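Local coordinates for hydrolase family protein (PDB 3CNH), which is a predicted hydrolase of the haloacid dehalogenase-like superfamily, probably acting as a phosphatase, at residues Trp9-Val14 / Glu116-Thr121; Arg22-Asp27 / Glu82-Pro87; Ala93-Leu98 / Gly125-Ala130; His180-Val185 / Arg191-Ala196. One frame throughout, in Å; residues are numbered along the deposited sequence. Where two conformers were deposited one is given.

Contact 1 of 4, residues Trp9-Val14 / Glu116-Thr121; sequences WDIGGV and EYRIRT. With NA (sodium ion), chain C; PO4 (phosphate ion), chain D.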
loop_
_atom_site.group_PDB
_atom_site.type_symbol
_atom_site.label_atom_id
_atom_site.label_comp_id
_atom_site.label_asym_id
_atom_site.label_seq_id
_atom_site.Cartn_x
_atom_site.Cartn_y
_atom_site.Cartn_z
ATOM N N TRP A 9 4.626 0.297 7.830
ATOM C CA TRP A 9 3.464 -0.505 7.475
ATOM C C TRP A 9 3.065 -0.440 6.011
ATOM O O TRP A 9 2.868 0.603 5.421
ATOM C CB TRP A 9 2.215 -0.072 8.276
ATOM C CG TRP A 9 2.240 -0.317 9.739
ATOM C CD1 TRP A 9 2.899 0.415 10.694
ATOM C CD2 TRP A 9 1.572 -1.374 10.440
ATOM N NE1 TRP A 9 2.711 -0.145 11.932
ATOM C CE2 TRP A 9 1.892 -1.239 11.811
ATOM C CE3 TRP A 9 0.770 -2.441 10.043
ATOM C CZ2 TRP A 9 1.392 -2.106 12.779
ATOM C CZ3 TRP A 9 0.272 -3.279 10.991
ATOM C CH2 TRP A 9 0.605 -3.129 12.346
ATOM N N ASP A 10 2.957 -1.623 5.471
ATOM C CA ASP A 10 2.292 -1.855 4.179
ATOM C C ASP A 10 0.825 -1.510 4.483
ATOM O O ASP A 10 0.349 -1.664 5.638
ATOM C CB ASP A 10 2.502 -3.337 3.864
ATOM C CG ASP A 10 1.884 -3.814 2.634
ATOM O OD1 ASP A 10 1.737 -3.048 1.690
ATOM O OD2 ASP A 10 1.609 -5.071 2.608
ATOM N N ILE A 11 0.109 -1.038 3.469
ATOM C CA ILE A 11 -1.327 -0.739 3.660
ATOM C C ILE A 11 -2.182 -1.853 3.051
ATOM O O ILE A 11 -2.881 -2.572 3.738
ATOM C CB ILE A 11 -1.721 0.629 3.165
ATOM C CG1 ILE A 11 -0.887 1.695 3.906
ATOM C CG2 ILE A 11 -3.231 0.887 3.373
ATOM C CD1 ILE A 11 -1.176 3.139 3.491
ATOM N N GLY A 12 -2.066 -2.018 1.747
ATOM C CA GLY A 12 -2.839 -3.074 1.051
ATOM C C GLY A 12 -2.483 -4.484 1.488
ATOM O O GLY A 12 -1.321 -4.878 1.428
ATOM N N GLY A 13 -3.493 -5.230 1.891
ATOM C CA GLY A 13 -3.354 -6.596 2.374
ATOM C C GLY A 13 -2.966 -6.719 3.830
ATOM O O GLY A 13 -2.809 -7.831 4.355
ATOM N N VAL A 14 -2.843 -5.566 4.471
ATOM C CA VAL A 14 -2.463 -5.498 5.889
ATOM C C VAL A 14 -3.503 -4.695 6.668
ATOM O O VAL A 14 -4.338 -5.254 7.406
ATOM C CB VAL A 14 -1.037 -4.948 6.051
ATOM C CG1 VAL A 14 -0.629 -4.779 7.508
ATOM C CG2 VAL A 14 -0.019 -5.883 5.361
ATOM N N GLU A 116 -4.727 8.565 -1.288
ATOM C CA GLU A 116 -5.286 9.693 -0.491
ATOM C C GLU A 116 -6.719 9.396 -0.091
ATOM O O GLU A 116 -7.126 9.684 1.019
ATOM C CB GLU A 116 -5.027 11.026 -1.208
ATOM C CG GLU A 116 -3.495 11.238 -1.085
ATOM C CD GLU A 116 -2.949 12.505 -1.665
ATOM O OE1 GLU A 116 -3.714 13.251 -2.314
ATOM O OE2 GLU A 116 -1.725 12.722 -1.487
ATOM N N TYR A 117 -7.460 8.740 -0.981
ATOM C CA TYR A 117 -8.834 8.328 -0.649
ATOM C C TYR A 117 -8.815 7.346 0.518
ATOM O O TYR A 117 -9.608 7.418 1.448
ATOM C CB TYR A 117 -9.531 7.687 -1.864
ATOM C CG TYR A 117 -10.793 6.961 -1.489
ATOM C CD1 TYR A 117 -12.007 7.632 -1.431
ATOM C CD2 TYR A 117 -10.778 5.612 -1.179
ATOM C CE1 TYR A 117 -13.170 6.983 -1.067
ATOM C CE2 TYR A 117 -11.941 4.943 -0.792
ATOM C CZ TYR A 117 -13.140 5.645 -0.756
ATOM O OH TYR A 117 -14.303 5.033 -0.422
ATOM N N ARG A 118 -7.865 6.426 0.478
ATOM C CA ARG A 118 -7.773 5.360 1.503
ATOM C C ARG A 118 -7.386 5.958 2.850
ATOM O O ARG A 118 -7.956 5.646 3.884
ATOM C CB ARG A 118 -6.787 4.268 1.047
ATOM C CG ARG A 118 -7.434 3.361 -0.020
ATOM C CD ARG A 118 -6.432 2.711 -0.953
ATOM N NE ARG A 118 -5.497 1.779 -0.323
ATOM C CZ ARG A 118 -5.715 0.478 -0.177
ATOM N NH1 ARG A 118 -6.893 -0.057 -0.457
ATOM N NH2 ARG A 118 -4.750 -0.274 0.353
ATOM N N ILE A 119 -6.450 6.885 2.792
ATOM C CA ILE A 119 -5.949 7.514 4.024
ATOM C C ILE A 119 -7.052 8.285 4.700
ATOM O O ILE A 119 -7.292 8.164 5.920
ATOM C CB ILE A 119 -4.725 8.420 3.718
ATOM C CG1 ILE A 119 -3.535 7.544 3.330
ATOM C CG2 ILE A 119 -4.355 9.303 4.906
ATOM C CD1 ILE A 119 -2.441 8.311 2.603
ATOM N N ARG A 120 -7.786 9.064 3.922
ATOM C CA ARG A 120 -8.827 9.923 4.510
ATOM C C ARG A 120 -10.016 9.090 4.960
ATOM O O ARG A 120 -10.569 9.299 6.042
ATOM C CB ARG A 120 -9.312 11.018 3.545
ATOM C CG ARG A 120 -10.517 10.634 2.701
ATOM C CD ARG A 120 -11.123 11.855 1.990
ATOM N NE ARG A 120 -10.268 12.240 0.898
ATOM C CZ ARG A 120 -10.465 11.882 -0.361
ATOM N NH1 ARG A 120 -9.602 12.240 -1.279
ATOM N NH2 ARG A 120 -11.522 11.164 -0.696
ATOM N N THR A 121 -10.406 8.146 4.128
ATOM C CA THR A 121 -11.615 7.343 4.429
ATOM C C THR A 121 -11.478 6.496 5.681
ATOM O O THR A 121 -12.427 6.347 6.480
ATOM C CB THR A 121 -12.011 6.469 3.196
ATOM O OG1 THR A 121 -12.223 7.340 2.076
ATOM C CG2 THR A 121 -13.240 5.622 3.475
HETATM NA NA NA C . 0.612 -5.706 0.542
HETATM P P PO4 D . 0.685 -1.799 -0.752
HETATM O O1 PO4 D . 2.127 -1.589 -0.832
HETATM O O2 PO4 D . 0.398 -3.265 -0.408
HETATM O O3 PO4 D . -0.103 -0.802 0.110
HETATM O O4 PO4 D . 0.021 -1.691 -2.125
HETATM O O HOH W 1 -0.827 -6.636 -1.046
HETATM O O HOH W 2 2.624 -6.042 -0.414
#
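Arg-118 of helix 112-122 slides past Ile-11, running in the opposite direction, and ends at the loop beside the phosphate. Its NH2 lies 3.6 Å from Ile-11 CG2, obliquely to the guanidinium plane, and 3.5 Å from Gly-12 CA, which sits at the edge near that plane. A bend at chi3 (64°) turns the tip of the arginine toward this loop. No hydrogen bond joins the two segments; Arg-118 NH2 and Gly-12 N, 3.5 Å apart, are both donors. The polar grip on the arginine comes from beside the contact, where NH1 gives hydrogen bonds to Ser-85 OG and Thr-17 O. Toward the phosphate the donors are backbone groups: Gly-12 N reaches O3 at 2.8 Å in a nearly straight bond (163°), and Ile-11 N adds a weak one. Sodium takes Asp-10 OD2 at 2.4 Å, Gly-12 O at 2.3 Å, phosphate O2 and two waters, and Asp-166 completes the site. Residues 10-14 follow the first core strand, where HAD phosphatases carry their leading motif, and Asp-10 probably corresponds to the nucleophilic aspartate of relatives. The phosphate is thus held by these N-H groups, Asn-109 N and Lys-141 NZ beside the sodium, whereas Arg-118 NH2 stops 4.7 Å short of phosphate O3; any effect of its charge is probably tempered by a long, weak ion pair with Glu-110.

Contact 2 of 4, residues Arg22-Asp27 / Glu82-Pro87; sequences REQRAD and EEQSQP
Gln-84 meets Gln-24 of helix 22-32 near the C-terminal end of helix 74-83. Leading up to it, Glu-82 O still accepts Ser-85 N in a turn, and Glu-83 O takes Gln-86 NE2 at 3.0 Å, the donor tilted 26° from the carbonyl plane. Gln-84 itself carries the contact. Its chain folds back at chi2 (-52°), which lays OE1 over the aliphatic part of Gln-24, 3.7 Å from Gln-24 CB, while its NE2 is held by Val-80 O. The two glutamines slide past each other in opposite directions with amide planes nearly perpendicular, at 87°. Gln-24, extended beyond CG, passes Gln-84 CB with its amide, NE2 being 3.7 Å away. That NE2 donates to Asn-18 O; it also comes near Gln-84 O but points badly for a direct bond, and a water bridges instead, accepting from NE2 at 2.9 Å and donating to Gln-84 O at 2.7 Å. Gln-24 has a second conformer, so the water bridge is less certain than the packing. The pair joins the first and last helices of the helical cap inserted after the first core strand, as in HAD enzymes with a C1-type cap. Asp-27 OD2 stays 4.1 Å from Gln-84 OE1, on the exposed side. Further along, Gln-86 pairs through its backbone with Thr-17, whose OG1 also donates to Gln-84 O.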
loop_
_atom_site.group_PDB
_atom_site.type_symbol
_atom_site.label_atom_id
_atom_site.label_comp_id
_atom_site.label_asym_id
_atom_site.label_seq_id
_atom_site.Cartn_x
_atom_site.Cartn_y
_atom_site.Cartn_z
ATOM N N ARG A 22 -5.706 -7.696 -8.938
ATOM C CA ARG A 22 -6.242 -8.491 -10.033
ATOM C C ARG A 22 -7.717 -8.806 -9.899
ATOM O O ARG A 22 -8.501 -8.673 -10.843
ATOM C CB ARG A 22 -5.451 -9.810 -10.206
ATOM N N GLU A 23 -8.101 -9.197 -8.697
ATOM C CA GLU A 23 -9.468 -9.667 -8.469
ATOM C C GLU A 23 -10.472 -8.524 -8.558
ATOM O O GLU A 23 -11.533 -8.620 -9.156
ATOM C CB GLU A 23 -9.570 -10.407 -7.121
ATOM C CG GLU A 23 -8.659 -11.655 -7.054
ATOM C CD GLU A 23 -7.157 -11.397 -6.693
ATOM O OE1 GLU A 23 -6.710 -10.252 -6.406
ATOM O OE2 GLU A 23 -6.402 -12.401 -6.684
ATOM N N GLN A 24 -10.083 -7.422 -7.970
ATOM C CA GLN A 24 -10.894 -6.216 -7.975
ATOM C C GLN A 24 -11.040 -5.641 -9.376
ATOM O O GLN A 24 -12.122 -5.244 -9.784
ATOM C CB GLN A 24 -10.286 -5.187 -7.047
ATOM C CG GLN A 24 -10.336 -5.636 -5.572
ATOM C CD GLN A 24 -9.473 -4.801 -4.721
ATOM O OE1 GLN A 24 -8.489 -4.256 -5.204
ATOM N NE2 GLN A 24 -9.820 -4.677 -3.412
ATOM N N ARG A 25 -9.931 -5.617 -10.086
ATOM C CA ARG A 25 -9.986 -5.088 -11.483
ATOM C C ARG A 25 -10.921 -5.939 -12.312
ATOM O O ARG A 25 -11.732 -5.436 -13.106
ATOM C CB ARG A 25 -8.591 -4.983 -12.121
ATOM C CG ARG A 25 -7.651 -4.066 -11.382
ATOM C CD ARG A 25 -6.411 -3.737 -12.204
ATOM N NE ARG A 25 -5.754 -4.939 -12.689
ATOM C CZ ARG A 25 -4.803 -5.588 -12.043
ATOM N NH1 ARG A 25 -4.345 -5.170 -10.883
ATOM N NH2 ARG A 25 -4.299 -6.671 -12.593
ATOM N N ALA A 26 -10.874 -7.244 -12.067
ATOM C CA ALA A 26 -11.686 -8.201 -12.838
ATOM C C ALA A 26 -13.154 -7.905 -12.635
ATOM O O ALA A 26 -13.963 -7.907 -13.559
ATOM C CB ALA A 26 -11.388 -9.672 -12.400
ATOM N N ASP A 27 -13.445 -7.613 -11.393
ATOM C CA ASP A 27 -14.808 -7.362 -10.947
ATOM C C ASP A 27 -15.323 -6.076 -11.574
ATOM O O ASP A 27 -16.399 -6.032 -12.172
ATOM C CB ASP A 27 -14.840 -7.208 -9.429
ATOM C CG ASP A 27 -16.239 -6.983 -8.887
ATOM O OD1 ASP A 27 -17.217 -7.398 -9.537
ATOM O OD2 ASP A 27 -16.364 -6.402 -7.786
ATOM N N GLU A 82 -12.449 3.378 -6.137
ATOM C CA GLU A 82 -12.257 3.798 -4.739
ATOM C C GLU A 82 -12.968 2.860 -3.774
ATOM O O GLU A 82 -12.452 2.479 -2.701
ATOM C CB GLU A 82 -12.685 5.262 -4.563
ATOM C CG GLU A 82 -11.667 6.186 -5.181
ATOM C CD GLU A 82 -12.080 7.642 -5.144
ATOM O OE1 GLU A 82 -13.277 7.898 -4.885
ATOM O OE2 GLU A 82 -11.196 8.489 -5.398
ATOM N N GLU A 83 -14.144 2.450 -4.189
ATOM C CA GLU A 83 -14.987 1.573 -3.379
ATOM C C GLU A 83 -14.472 0.172 -3.150
ATOM O O GLU A 83 -15.017 -0.558 -2.306
ATOM C CB GLU A 83 -16.387 1.470 -3.965
ATOM C CG GLU A 83 -17.087 2.790 -3.849
ATOM C CD GLU A 83 -18.271 2.867 -4.734
ATOM O OE1 GLU A 83 -18.517 1.890 -5.484
ATOM O OE2 GLU A 83 -18.938 3.919 -4.692
ATOM N N GLN A 84 -13.439 -0.197 -3.879
ATOM C CA GLN A 84 -12.834 -1.529 -3.718
ATOM C C GLN A 84 -12.086 -1.592 -2.393
ATOM O O GLN A 84 -11.817 -2.674 -1.890
ATOM C CB GLN A 84 -11.858 -1.880 -4.837
ATOM C CG GLN A 84 -12.527 -1.878 -6.204
ATOM C CD GLN A 84 -13.740 -2.713 -6.223
ATOM O OE1 GLN A 84 -13.658 -3.927 -6.053
ATOM N NE2 GLN A 84 -14.909 -2.082 -6.437
ATOM N N SER A 85 -11.766 -0.429 -1.844
ATOM C CA SER A 85 -10.980 -0.345 -0.596
ATOM C C SER A 85 -11.878 -0.554 0.595
ATOM O O SER A 85 -12.854 0.141 0.783
ATOM C CB SER A 85 -10.249 0.989 -0.491
ATOM O OG SER A 85 -9.211 1.078 -1.466
ATOM N N GLN A 86 -11.526 -1.563 1.377
ATOM C CA GLN A 86 -12.271 -1.906 2.572
ATOM C C GLN A 86 -11.298 -2.172 3.742
ATOM O O GLN A 86 -10.128 -2.480 3.531
ATOM C CB GLN A 86 -13.102 -3.138 2.291
ATOM C CG GLN A 86 -14.123 -2.919 1.169
ATOM C CD GLN A 86 -15.224 -1.913 1.538
ATOM O OE1 GLN A 86 -15.625 -1.810 2.695
ATOM N NE2 GLN A 86 -15.737 -1.190 0.538
ATOM N N PRO A 87 -11.790 -2.062 4.966
ATOM C CA PRO A 87 -10.841 -2.288 6.039
ATOM C C PRO A 87 -10.581 -3.723 6.365
ATOM O O PRO A 87 -11.364 -4.613 6.034
ATOM C CB PRO A 87 -11.571 -1.685 7.264
ATOM C CG PRO A 87 -12.995 -1.821 6.946
ATOM C CD PRO A 87 -13.125 -1.684 5.449
HETATM O O HOH W 3 -12.374 -5.323 -2.160
#

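Contact 3 of 4, residues Ala93-Leu98 / Gly125-Ala130; sequences ALARDL and GEFLLA
One water oxygen, lying in the plane of the Phe-127 ring at its edge, links Arg-96 of helix 89-98 to Glu-126 of the loop. It accepts from Arg-96 NE at 2.7 Å and donates to Glu-126 OE1 at 3.1 Å; both bonds are weak in geometry, and the two charged groups themselves do not touch. The guanidinium has a firmer partner outside the contact, Phe-122 O, to which NH2 donates. Beside this water-linked pair the packing is made by Phe-127. One face of its ring lies against the helix backbone, over Arg-96 N and Ala-95 C, and both side chains approach from this same side. Ala-95 CB comes toward CE1, at 3.6 Å. Arg-96 CG rests 3.6 Å from CD2, and the extended chain then carries NE past CE2, the guanidinium turned 78° from the ring plane. Phe-127 takes the crowded rotamer, CG between the backbone N and the carbonyl carbon (chi1 61°), and this swings the ring across to the helix. With a serine in place of Phe-127, a gap would probably open between Ala-95 CB, the methylenes of Arg-96 and Met-104. Phe-127 also touches Met-104 of strand 103-108 and Leu-15, while Ala-95 and Leu-128 rest on Trp-9 of strand 6-9. Residues 125-130 complete the beta-alpha-beta crossover from strand 103-108 through helix 112-122 to edge strand 131-133 of the parallel, Rossmann-like HAD sheet, and helix 89-98 packs against this last connection.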
loop_
_atom_site.group_PDB
_atom_site.type_symbol
_atom_site.label_atom_id
_atom_site.label_comp_id
_atom_site.label_asym_id
_atom_site.label_seq_id
_atom_site.Cartn_x
_atom_site.Cartn_y
_atom_site.Cartn_z
ATOM N N ALA A 93 -7.183 -2.387 14.049
ATOM C CA ALA A 93 -7.327 -2.169 15.468
ATOM C C ALA A 93 -5.985 -2.299 16.179
ATOM O O ALA A 93 -5.669 -1.560 17.099
ATOM C CB ALA A 93 -8.368 -3.144 16.083
ATOM N N LEU A 94 -5.197 -3.259 15.734
ATOM C CA LEU A 94 -3.867 -3.495 16.334
ATOM C C LEU A 94 -2.975 -2.275 16.096
ATOM O O LEU A 94 -2.289 -1.756 16.989
ATOM C CB LEU A 94 -3.213 -4.731 15.703
ATOM C CG LEU A 94 -1.744 -5.004 16.035
ATOM C CD1 LEU A 94 -1.495 -5.182 17.518
ATOM C CD2 LEU A 94 -1.222 -6.231 15.235
ATOM N N ALA A 95 -2.998 -1.849 14.853
ATOM C CA ALA A 95 -2.152 -0.707 14.436
ATOM C C ALA A 95 -2.573 0.543 15.200
ATOM O O ALA A 95 -1.749 1.305 15.690
ATOM C CB ALA A 95 -2.197 -0.481 12.938
ATOM N N ARG A 96 -3.879 0.729 15.341
ATOM C CA ARG A 96 -4.392 1.907 16.073
ATOM C C ARG A 96 -3.907 1.894 17.511
ATOM O O ARG A 96 -3.578 2.925 18.106
ATOM C CB ARG A 96 -5.948 2.002 15.994
ATOM C CG ARG A 96 -6.464 2.432 14.612
ATOM C CD ARG A 96 -8.032 2.405 14.391
ATOM N NE ARG A 96 -8.359 2.901 13.036
ATOM C CZ ARG A 96 -9.481 2.670 12.357
ATOM N NH1 ARG A 96 -10.412 1.861 12.833
ATOM N NH2 ARG A 96 -9.637 3.196 11.138
ATOM N N ASP A 97 -3.869 0.704 18.090
ATOM C CA ASP A 97 -3.436 0.542 19.471
ATOM C C ASP A 97 -1.954 0.875 19.600
ATOM O O ASP A 97 -1.528 1.676 20.416
ATOM C CB ASP A 97 -3.677 -0.913 19.895
ATOM C CG ASP A 97 -3.266 -1.199 21.303
ATOM O OD1 ASP A 97 -3.286 -0.281 22.142
ATOM O OD2 ASP A 97 -2.942 -2.371 21.575
ATOM N N LEU A 98 -1.175 0.233 18.749
ATOM C CA LEU A 98 0.291 0.382 18.782
ATOM C C LEU A 98 0.722 1.822 18.491
ATOM O O LEU A 98 1.738 2.304 18.988
ATOM C CB LEU A 98 0.983 -0.562 17.777
ATOM C CG LEU A 98 1.009 -2.047 18.113
ATOM C CD1 LEU A 98 1.576 -2.877 16.898
ATOM C CD2 LEU A 98 1.826 -2.262 19.392
ATOM N N GLY A 125 -4.074 8.362 8.998
ATOM C CA GLY A 125 -3.238 9.428 9.531
ATOM C C GLY A 125 -3.354 9.611 11.019
ATOM O O GLY A 125 -2.571 10.323 11.628
ATOM N N GLU A 126 -4.303 8.932 11.639
ATOM C CA GLU A 126 -4.440 9.060 13.073
ATOM C C GLU A 126 -3.322 8.318 13.763
ATOM O O GLU A 126 -2.897 8.674 14.852
ATOM C CB GLU A 126 -5.801 8.536 13.535
ATOM C CG GLU A 126 -6.907 9.414 12.974
ATOM C CD GLU A 126 -8.322 8.904 13.270
ATOM O OE1 GLU A 126 -8.488 7.997 14.121
ATOM O OE2 GLU A 126 -9.269 9.437 12.645
ATOM N N PHE A 127 -2.795 7.309 13.077
ATOM C CA PHE A 127 -1.764 6.455 13.691
ATOM C C PHE A 127 -0.470 6.303 12.889
ATOM O O PHE A 127 0.517 5.765 13.400
ATOM C CB PHE A 127 -2.344 5.095 14.099
ATOM C CG PHE A 127 -2.898 4.293 12.953
ATOM C CD1 PHE A 127 -2.098 3.427 12.252
ATOM C CD2 PHE A 127 -4.234 4.393 12.599
ATOM C CE1 PHE A 127 -2.617 2.684 11.197
ATOM C CE2 PHE A 127 -4.754 3.654 11.566
ATOM C CZ PHE A 127 -3.945 2.799 10.857
ATOM N N LEU A 128 -0.478 6.799 11.653
ATOM C CA LEU A 128 0.718 6.812 10.819
ATOM C C LEU A 128 1.105 8.280 10.648
ATOM O O LEU A 128 0.308 9.113 10.183
ATOM C CB LEU A 128 0.520 6.120 9.462
ATOM C CG LEU A 128 0.054 4.664 9.551
ATOM C CD1 LEU A 128 -0.240 4.064 8.154
ATOM C CD2 LEU A 128 1.066 3.839 10.376
ATOM N N LEU A 129 2.372 8.551 10.939
ATOM C CA LEU A 129 2.923 9.915 11.000
ATOM C C LEU A 129 3.314 10.472 9.645
ATOM O O LEU A 129 3.395 11.666 9.446
ATOM C CB LEU A 129 4.107 9.968 11.990
ATOM C CG LEU A 129 3.798 9.422 13.388
ATOM C CD1 LEU A 129 5.098 9.377 14.141
ATOM C CD2 LEU A 129 2.712 10.257 14.100
ATOM N N ALA A 130 3.609 9.576 8.724
ATOM C CA ALA A 130 3.950 9.954 7.359
ATOM C C ALA A 130 3.706 8.761 6.475
ATOM O O ALA A 130 3.676 7.621 6.942
ATOM C CB ALA A 130 5.367 10.476 7.210
HETATM O O HOH W 4 -7.738 5.430 12.530
#

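Contact 4 of 4, residues His180-Val185 / Arg191-Ala196; sequences HAVQCV and REELAA
Val-182 of the edge strand 180-183 packs both its methyls against helix 187-196, and the tight part of the contact lies there. CG1, anti to the backbone N (chi1 -179°), comes 3.8 Å from Glu-193 CB, and CG2 stands 4.2 Å from the same carbon, so the valine straddles the first methylene of the glutamate. CG2 also reaches Leu-194 CD2 at 4.3 Å, a looser apolar touch between two buried side chains. The looser side is at the surface, where Glu-193 is exposed. A bend at chi2 brings its carboxylate carbon CD to 4.0 Å from Val-182 CG1, so the carboxylate end lies over the methyl. The carboxylate finds its polar partner outside the two segments: OE2 accepts from Gln-189 NE2. Gln-189, on the first turn of the same helix, also donates to Gln-183 O and accepts from Val-185 N, so one amide ties the end of the strand to the start of the helix. No hydrogen bond crosses between the segments; the contact is apolar, with the Glu-193 carboxylate at its outer side. It is the packing of the last strand of the HAD core against the helix that follows it. Ala-181 and Gln-183 point away from this helix and touch helix 168-176 on the opposite face of the sheet. Leu-194 continues inward onto Val-162 of strand 161-165 and Leu-98 of helix 89-98, which places helix 187-196 over the sheet beside helix 89-98.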
loop_
_atom_site.group_PDB
_atom_site.type_symbol
_atom_site.label_atom_id
_atom_site.label_comp_id
_atom_site.label_asym_id
_atom_site.label_seq_id
_atom_site.Cartn_x
_atom_site.Cartn_y
_atom_site.Cartn_z
ATOM N N HIS A 180 14.361 -5.171 10.633
ATOM C CA HIS A 180 13.541 -6.278 11.072
ATOM C C HIS A 180 12.304 -6.264 10.198
ATOM O O HIS A 180 11.941 -5.254 9.610
ATOM C CB HIS A 180 13.127 -6.122 12.511
ATOM C CG HIS A 180 14.280 -6.159 13.450
ATOM N ND1 HIS A 180 14.930 -7.332 13.770
ATOM C CD2 HIS A 180 14.910 -5.172 14.135
ATOM C CE1 HIS A 180 15.913 -7.065 14.615
ATOM N NE2 HIS A 180 15.931 -5.764 14.843
ATOM N N ALA A 181 11.666 -7.419 10.086
ATOM C CA ALA A 181 10.439 -7.512 9.297
ATOM C C ALA A 181 9.615 -8.693 9.765
ATOM O O ALA A 181 10.138 -9.685 10.269
ATOM C CB ALA A 181 10.754 -7.635 7.789
ATOM N N VAL A 182 8.317 -8.496 9.693
ATOM C CA VAL A 182 7.333 -9.541 9.970
ATOM C C VAL A 182 6.316 -9.623 8.855
ATOM O O VAL A 182 5.791 -8.600 8.435
ATOM C CB VAL A 182 6.536 -9.250 11.249
ATOM C CG1 VAL A 182 5.544 -10.383 11.501
ATOM C CG2 VAL A 182 7.505 -9.106 12.459
ATOM N N GLN A 183 6.070 -10.832 8.374
ATOM C CA GLN A 183 5.035 -11.066 7.377
ATOM C C GLN A 183 3.670 -11.106 8.044
ATOM O O GLN A 183 3.429 -11.901 8.926
ATOM C CB GLN A 183 5.246 -12.368 6.631
ATOM C CG GLN A 183 4.360 -12.477 5.407
ATOM C CD GLN A 183 4.609 -13.732 4.605
ATOM O OE1 GLN A 183 5.490 -14.525 4.943
ATOM N NE2 GLN A 183 3.855 -13.918 3.516
ATOM N N CYS A 184 2.782 -10.228 7.624
ATOM C CA CYS A 184 1.441 -10.148 8.212
ATOM C C CYS A 184 0.526 -11.212 7.627
ATOM O O CYS A 184 0.279 -11.227 6.401
ATOM C CB CYS A 184 0.823 -8.773 7.967
ATOM S SG CYS A 184 -0.854 -8.617 8.675
ATOM N N VAL A 185 0.157 -12.157 8.478
ATOM C CA VAL A 185 -0.781 -13.230 8.140
ATOM C C VAL A 185 -2.126 -12.916 8.789
ATOM O O VAL A 185 -3.169 -12.929 8.146
ATOM C CB VAL A 185 -0.280 -14.584 8.612
ATOM C CG1 VAL A 185 -1.348 -15.655 8.411
ATOM C CG2 VAL A 185 0.984 -14.936 7.809
ATOM N N ARG A 191 0.645 -9.554 16.173
ATOM C CA ARG A 191 0.800 -9.001 17.523
ATOM C C ARG A 191 1.856 -9.788 18.286
ATOM O O ARG A 191 2.725 -9.198 18.937
ATOM C CB ARG A 191 -0.511 -8.949 18.340
ATOM C CG ARG A 191 -0.354 -8.196 19.684
ATOM C CD ARG A 191 -1.637 -8.129 20.559
ATOM N NE ARG A 191 -2.705 -7.258 20.039
ATOM C CZ ARG A 191 -2.857 -5.959 20.337
ATOM N NH1 ARG A 191 -1.985 -5.336 21.109
ATOM N NH2 ARG A 191 -3.874 -5.261 19.830
ATOM N N GLU A 192 1.808 -11.105 18.159
ATOM C CA GLU A 192 2.754 -11.948 18.896
ATOM C C GLU A 192 4.162 -11.760 18.403
ATOM O O GLU A 192 5.082 -11.707 19.204
ATOM C CB GLU A 192 2.440 -13.443 18.839
ATOM C CG GLU A 192 3.105 -14.238 19.985
ATOM C CD GLU A 192 4.613 -13.951 20.198
ATOM O OE1 GLU A 192 5.032 -13.459 21.304
ATOM O OE2 GLU A 192 5.388 -14.223 19.255
ATOM N N GLU A 193 4.322 -11.709 17.085
ATOM C CA GLU A 193 5.665 -11.554 16.524
ATOM C C GLU A 193 6.248 -10.188 16.820
ATOM O O GLU A 193 7.425 -10.073 17.101
ATOM C CB GLU A 193 5.721 -11.868 15.034
ATOM C CG GLU A 193 5.277 -13.288 14.735
ATOM C CD GLU A 193 6.002 -13.849 13.515
ATOM O OE1 GLU A 193 7.245 -13.813 13.547
ATOM O OE2 GLU A 193 5.351 -14.333 12.565
ATOM N N LEU A 194 5.429 -9.148 16.740
ATOM C CA LEU A 194 5.898 -7.822 17.156
ATOM C C LEU A 194 6.316 -7.829 18.636
ATOM O O LEU A 194 7.317 -7.223 19.008
ATOM C CB LEU A 194 4.870 -6.734 16.905
ATOM C CG LEU A 194 4.685 -6.418 15.414
ATOM C CD1 LEU A 194 3.488 -5.477 15.193
ATOM C CD2 LEU A 194 5.952 -5.856 14.755
ATOM N N ALA A 195 5.546 -8.505 19.486
ATOM C CA ALA A 195 5.835 -8.543 20.922
ATOM C C ALA A 195 7.174 -9.209 21.160
ATOM O O ALA A 195 7.911 -8.846 22.070
ATOM C CB ALA A 195 4.722 -9.262 21.703
ATOM N N ALA A 196 7.505 -10.160 20.288
ATOM C CA ALA A 196 8.790 -10.885 20.396
ATOM C C ALA A 196 9.965 -9.943 20.142
ATOM O O ALA A 196 11.077 -10.183 20.607
ATOM C CB ALA A 196 8.852 -12.116 19.488
#

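How the contacts relate
Following the chain from strand 6-9, contact 1 opens at the loop after that strand, which binds sodium and phosphate, and closes about a hundred residues later on helix 112-122. Contact 2 is nested inside that loop, bringing the end of the helical cap back to its beginning, and meets contact 1 through helix 112-122. Contact 3 opens on helix 89-98, before contact 1 has closed, and ends after it, so the two cross; Trp-9 packs against both segments of contact 3. Contact 4 follows in series, a short loop between the last strand and last helix. It touches contact 3 through a salt bridge, Asp-97 to Arg-191, and contact 1 through Val-14 and Cys-184.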